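Local coordinates for uncharacterized protein (Shewanella oneidensis, PDB 2RB6) that is of unknown function but belongs to the YgdI/YgdR-like lipoproteins, whose small SH3-like beta domain is probably carried at the bacterial cell membrane, at residues 5-10 with 48-53; 15-20 with 30-35. All coordinates share one frame; numbering follows the deposited sequence.

Contact 1: residues 5-10 with 48-53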
# COMPACT_ATOMS: atom_id res chain seq x y z
N TYR A 5 -1.58 1.68 6.62
CA TYR A 5 -2.07 1.61 5.26
C TYR A 5 -2.47 0.22 4.82
O TYR A 5 -1.88 -0.77 5.23
CB TYR A 5 -1.04 2.19 4.28
CG TYR A 5 -0.96 3.68 4.35
CD1 TYR A 5 -0.10 4.32 5.26
CD2 TYR A 5 -1.73 4.47 3.51
CE1 TYR A 5 -0.03 5.70 5.32
CE2 TYR A 5 -1.66 5.86 3.56
CZ TYR A 5 -0.81 6.47 4.46
OH TYR A 5 -0.71 7.84 4.48
N ILE A 6 -3.49 0.19 3.98
CA ILE A 6 -4.03 -1.04 3.46
C ILE A 6 -4.43 -0.80 2.01
O ILE A 6 -5.07 0.21 1.69
CB ILE A 6 -5.28 -1.49 4.26
CG1 ILE A 6 -4.86 -1.96 5.65
CG2 ILE A 6 -6.01 -2.57 3.51
CD1 ILE A 6 -6.04 -2.33 6.53
N MSE A 7 -4.04 -1.73 1.14
CA MSE A 7 -4.36 -1.66 -0.27
C MSE A 7 -5.25 -2.84 -0.63
O MSE A 7 -4.99 -3.99 -0.22
CB MSE A 7 -3.09 -1.74 -1.11
CG MSE A 7 -2.00 -0.78 -0.66
SE MSE A 7 -0.38 -0.98 -1.71
CE MSE A 7 -1.03 -0.08 -3.31
N SER A 8 -6.30 -2.56 -1.39
CA SER A 8 -7.22 -3.60 -1.83
C SER A 8 -6.97 -3.90 -3.30
O SER A 8 -6.92 -2.99 -4.12
CB SER A 8 -8.66 -3.16 -1.59
OG SER A 8 -9.00 -3.26 -0.22
N THR A 9 -6.82 -5.18 -3.60
CA THR A 9 -6.56 -5.65 -4.96
C THR A 9 -7.84 -6.06 -5.66
O THR A 9 -8.74 -6.63 -5.04
CB THR A 9 -5.60 -6.86 -4.94
OG1 THR A 9 -4.36 -6.47 -4.35
CG2 THR A 9 -5.35 -7.37 -6.35
N LYS A 10 -7.91 -5.78 -6.95
CA LYS A 10 -9.07 -6.10 -7.76
C LYS A 10 -9.51 -7.56 -7.62
O LYS A 10 -10.70 -7.87 -7.68
CB LYS A 10 -8.78 -5.81 -9.23
CG LYS A 10 -10.02 -5.55 -10.05
CD LYS A 10 -9.67 -5.13 -11.47
CE LYS A 10 -10.90 -4.59 -12.20
NZ LYS A 10 -12.04 -5.55 -12.19
N THR A 48 -7.50 -1.27 -6.25
CA THR A 48 -8.78 -0.58 -6.35
C THR A 48 -8.83 0.66 -5.45
O THR A 48 -9.47 1.66 -5.80
CB THR A 48 -9.97 -1.51 -5.99
OG1 THR A 48 -9.81 -2.02 -4.66
CG2 THR A 48 -10.06 -2.67 -6.98
N GLN A 49 -8.15 0.62 -4.31
CA GLN A 49 -8.16 1.74 -3.38
C GLN A 49 -7.00 1.71 -2.39
O GLN A 49 -6.43 0.65 -2.12
CB GLN A 49 -9.48 1.73 -2.60
CG GLN A 49 -9.76 0.37 -1.95
CD GLN A 49 -11.13 0.27 -1.30
OE1 GLN A 49 -12.07 1.00 -1.65
NE2 GLN A 49 -11.27 -0.66 -0.35
N ILE A 50 -6.64 2.88 -1.86
CA ILE A 50 -5.59 2.96 -0.85
C ILE A 50 -6.23 3.56 0.41
O ILE A 50 -6.74 4.67 0.38
CB ILE A 50 -4.42 3.82 -1.33
CG1 ILE A 50 -3.73 3.13 -2.50
CG2 ILE A 50 -3.44 4.06 -0.16
CD1 ILE A 50 -2.67 3.96 -3.19
N ILE A 51 -6.20 2.80 1.50
CA ILE A 51 -6.83 3.24 2.74
C ILE A 51 -5.92 3.67 3.88
O ILE A 51 -5.06 2.92 4.34
CB ILE A 51 -7.75 2.14 3.30
CG1 ILE A 51 -8.67 1.62 2.19
CG2 ILE A 51 -8.59 2.70 4.44
CD1 ILE A 51 -9.42 0.36 2.55
N GLU A 52 -6.13 4.90 4.34
CA GLU A 52 -5.34 5.40 5.45
C GLU A 52 -6.13 5.37 6.77
O GLU A 52 -7.22 5.92 6.87
CB GLU A 52 -4.87 6.82 5.20
CG GLU A 52 -4.20 7.39 6.41
CD GLU A 52 -3.84 8.84 6.26
OE1 GLU A 52 -4.58 9.57 5.58
OE2 GLU A 52 -2.82 9.26 6.83
N ARG A 53 -5.57 4.70 7.77
CA ARG A 53 -6.19 4.63 9.07
C ARG A 53 -5.33 5.43 10.03
O ARG A 53 -4.16 5.11 10.26
CB ARG A 53 -6.36 3.17 9.51
CG ARG A 53 -7.59 2.53 8.85
CD ARG A 53 -7.71 1.03 9.12
NE ARG A 53 -8.86 0.45 8.42
CZ ARG A 53 -9.13 -0.85 8.38
NH1 ARG A 53 -8.33 -1.72 9.00
NH2 ARG A 53 -10.21 -1.27 7.74
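Y5 and E52 face each other as a non-hydrogen-bonded pair of antiparallel strands, and the two side chains run alongside each other in the same direction. The ring and the carboxylate plane are only 18° apart, and E52 CB comes within 3.7 Å of Y5 CE2. At the ring edge, near its plane, I50 CG2 lies 4.1 Å from Y5 CD2. M7, a selenomethionine, shares this face with I50, its CE 4.3 Å from I50 CG1. On the other face, I6 CD1 sits over one face of the R53 guanidinium, 3.4 Å from R53 NH1, at the end of the extended arginine chain. On that side Q49 NE2 gives a weak hydrogen bond to S8 OG.

The backbones set these pairings. I51 N donates to I6 O at 2.8 Å, and I6 N returns a bond to I51 O. Farther along, T48 N reaches S8 O at 2.8 Å. The short strand axes run 163° apart, close to antiparallel.

Beyond the pair, S3 OG hydrogen-bonds E52 OE2, holding the carboxylate from outside the two segments. M7 and I50 both meet P21 and Y30, whereas I6 leans on M14 and T16 of the next strand. Chemically, then, main-chain bonds fix the register of two strands in one antiparallel sheet; the face of M7 and I50 supplies apolar packing toward strand 29-33, and the face of I6 and S8 carries mixed contacts with the longer polar chains of Q49 and R53.

Contact 2: residues 15-20 with 30-35; sequences ITSDSK and YLYYDE
I15 meets Y32 through its CG2 methyl, which lies 3.4 Å from Y32 CZ at the phenol end of the ring, the two side chains crossing at about a right angle. With CG1 beside the backbone N (chi1 -61°), the CG2 branch is anti to that N, and it approaches the ring obliquely. S17 CB adds a carbon contact, 3.9 Å from Y32 CD1 and again oblique. The CG of Y32 stands between the backbone N and the carbonyl carbon (chi1 76°), which starts the ring off toward segment 15-20. An alanine in place of Y32 would probably open a gap beside the I15 methyl and leave S17 CB without its ring neighbour.

The polar contacts gather at S17. S17 OG lies 3.1 Å from Y33 O, although the hydroxyl proton has another possible acceptor. A water takes the N-H of Y33 at 3.1 Å and also hydrogen-bonds S17 OG at 2.9 Å; its bond to S19 O is weak. The same water lies in the plane of the Y33 ring, at the edge.

The short strand axes are 7.1 Å apart at closest approach and inclined by 65°, with no strand-to-strand backbone bond between them. Y32 also packs on V40 and P21. Such side-chain and water-mediated packing between strands of two different antiparallel sheets is consistent with the small, SH3-like beta barrel of this family.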
# COMPACT_ATOMS: atom_id res chain seq x y z
N ILE A 15 -3.73 -5.91 1.30
CA ILE A 15 -2.32 -5.80 1.70
C ILE A 15 -2.09 -4.62 2.65
O ILE A 15 -2.59 -3.51 2.43
CB ILE A 15 -1.42 -5.64 0.45
CG1 ILE A 15 -1.56 -6.87 -0.45
CG2 ILE A 15 0.04 -5.49 0.86
CD1 ILE A 15 -0.84 -6.75 -1.78
N THR A 16 -1.33 -4.86 3.72
CA THR A 16 -1.04 -3.82 4.70
C THR A 16 0.38 -3.25 4.54
O THR A 16 1.23 -3.87 3.91
CB THR A 16 -1.19 -4.35 6.15
OG1 THR A 16 -0.20 -5.35 6.41
CG2 THR A 16 -2.57 -4.97 6.34
N SER A 17 0.60 -2.07 5.10
CA SER A 17 1.89 -1.38 5.05
C SER A 17 1.91 -0.25 6.09
O SER A 17 0.88 0.37 6.35
CB SER A 17 2.11 -0.78 3.65
OG SER A 17 3.33 -0.06 3.60
N ASP A 18 3.07 0.01 6.69
CA ASP A 18 3.14 1.07 7.70
C ASP A 18 3.55 2.42 7.10
O ASP A 18 3.62 3.43 7.81
CB ASP A 18 4.08 0.67 8.85
CG ASP A 18 3.51 -0.47 9.71
OD1 ASP A 18 2.41 -0.31 10.29
OD2 ASP A 18 4.18 -1.52 9.81
N SER A 19 3.81 2.44 5.79
CA SER A 19 4.18 3.66 5.07
C SER A 19 3.24 3.85 3.90
O SER A 19 2.72 2.89 3.33
CB SER A 19 5.61 3.59 4.51
OG SER A 19 6.58 3.42 5.52
N LYS A 20 3.03 5.11 3.54
CA LYS A 20 2.18 5.46 2.41
C LYS A 20 2.80 4.91 1.12
O LYS A 20 3.95 5.21 0.79
CB LYS A 20 2.06 6.99 2.35
CG LYS A 20 1.28 7.53 1.17
CD LYS A 20 1.34 9.05 1.11
CE LYS A 20 0.72 9.59 -0.17
NZ LYS A 20 -0.75 9.31 -0.29
N TYR A 30 3.14 0.52 -7.70
CA TYR A 30 3.04 1.11 -6.36
C TYR A 30 4.09 0.44 -5.48
O TYR A 30 4.10 -0.78 -5.33
CB TYR A 30 1.65 0.87 -5.75
CG TYR A 30 0.68 2.03 -5.88
CD1 TYR A 30 0.86 3.20 -5.14
CD2 TYR A 30 -0.41 1.96 -6.74
CE1 TYR A 30 -0.02 4.27 -5.26
CE2 TYR A 30 -1.30 3.02 -6.87
CZ TYR A 30 -1.10 4.17 -6.13
OH TYR A 30 -1.98 5.22 -6.26
N LEU A 31 4.98 1.25 -4.91
CA LEU A 31 6.01 0.73 -4.02
C LEU A 31 5.52 0.91 -2.59
O LEU A 31 4.92 1.94 -2.24
CB LEU A 31 7.33 1.48 -4.21
CG LEU A 31 8.33 1.07 -5.30
CD1 LEU A 31 9.12 -0.16 -4.85
CD2 LEU A 31 7.60 0.80 -6.61
N TYR A 32 5.78 -0.10 -1.76
CA TYR A 32 5.36 -0.07 -0.38
C TYR A 32 6.27 -1.00 0.42
O TYR A 32 7.02 -1.77 -0.17
CB TYR A 32 3.89 -0.49 -0.30
CG TYR A 32 3.62 -1.98 -0.45
CD1 TYR A 32 3.63 -2.81 0.67
CD2 TYR A 32 3.30 -2.55 -1.69
CE1 TYR A 32 3.33 -4.16 0.57
CE2 TYR A 32 2.99 -3.92 -1.80
CZ TYR A 32 3.01 -4.71 -0.66
OH TYR A 32 2.69 -6.05 -0.72
N TYR A 33 6.22 -0.91 1.75
CA TYR A 33 7.05 -1.77 2.60
C TYR A 33 6.23 -2.84 3.30
O TYR A 33 5.18 -2.57 3.85
CB TYR A 33 7.81 -0.95 3.64
CG TYR A 33 8.86 -0.07 3.04
CD1 TYR A 33 8.52 1.11 2.38
CD2 TYR A 33 10.21 -0.43 3.09
CE1 TYR A 33 9.48 1.91 1.77
CE2 TYR A 33 11.18 0.36 2.48
CZ TYR A 33 10.81 1.53 1.82
OH TYR A 33 11.76 2.31 1.20
N ASP A 34 6.75 -4.07 3.27
CA ASP A 34 6.07 -5.19 3.90
C ASP A 34 6.46 -5.36 5.37
O ASP A 34 7.48 -4.83 5.83
CB ASP A 34 6.39 -6.48 3.13
CG ASP A 34 7.76 -7.05 3.48
OD1 ASP A 34 8.75 -6.29 3.43
OD2 ASP A 34 7.84 -8.25 3.79
N GLU A 35 5.63 -6.11 6.09
CA GLU A 35 5.84 -6.39 7.50
C GLU A 35 7.17 -7.11 7.67
O GLU A 35 7.41 -8.12 7.01
CB GLU A 35 4.71 -7.28 8.02
CG GLU A 35 3.36 -7.12 7.30
CD GLU A 35 3.36 -7.66 5.86
OE1 GLU A 35 3.70 -8.85 5.67
OE2 GLU A 35 3.01 -6.90 4.93
O HOH W 1 4.78 1.85 1.99

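Overall arrangement
From the N terminus, strand 4-9 is followed by strand 14-17, its antiparallel neighbour, to which it is probably hydrogen-bonded M7 N to I15 O and S17 N to Y5 O. The chain then passes through strand 22-24 to strand 29-33, where contact 2 closes the shorter loop, with nine residues between its segments. After strand 39-43 it returns with strand 47-53, and contact 1 closes the longer loop, with 37 residues between, so contact 2 is nested inside it. Contact 1 pairs two strands of one three-stranded sheet; contact 2 packs that sheet on the other. Their centres are about 10 Å apart, and I50 CD1 meets Y30 CZ at 3.3 Å between them.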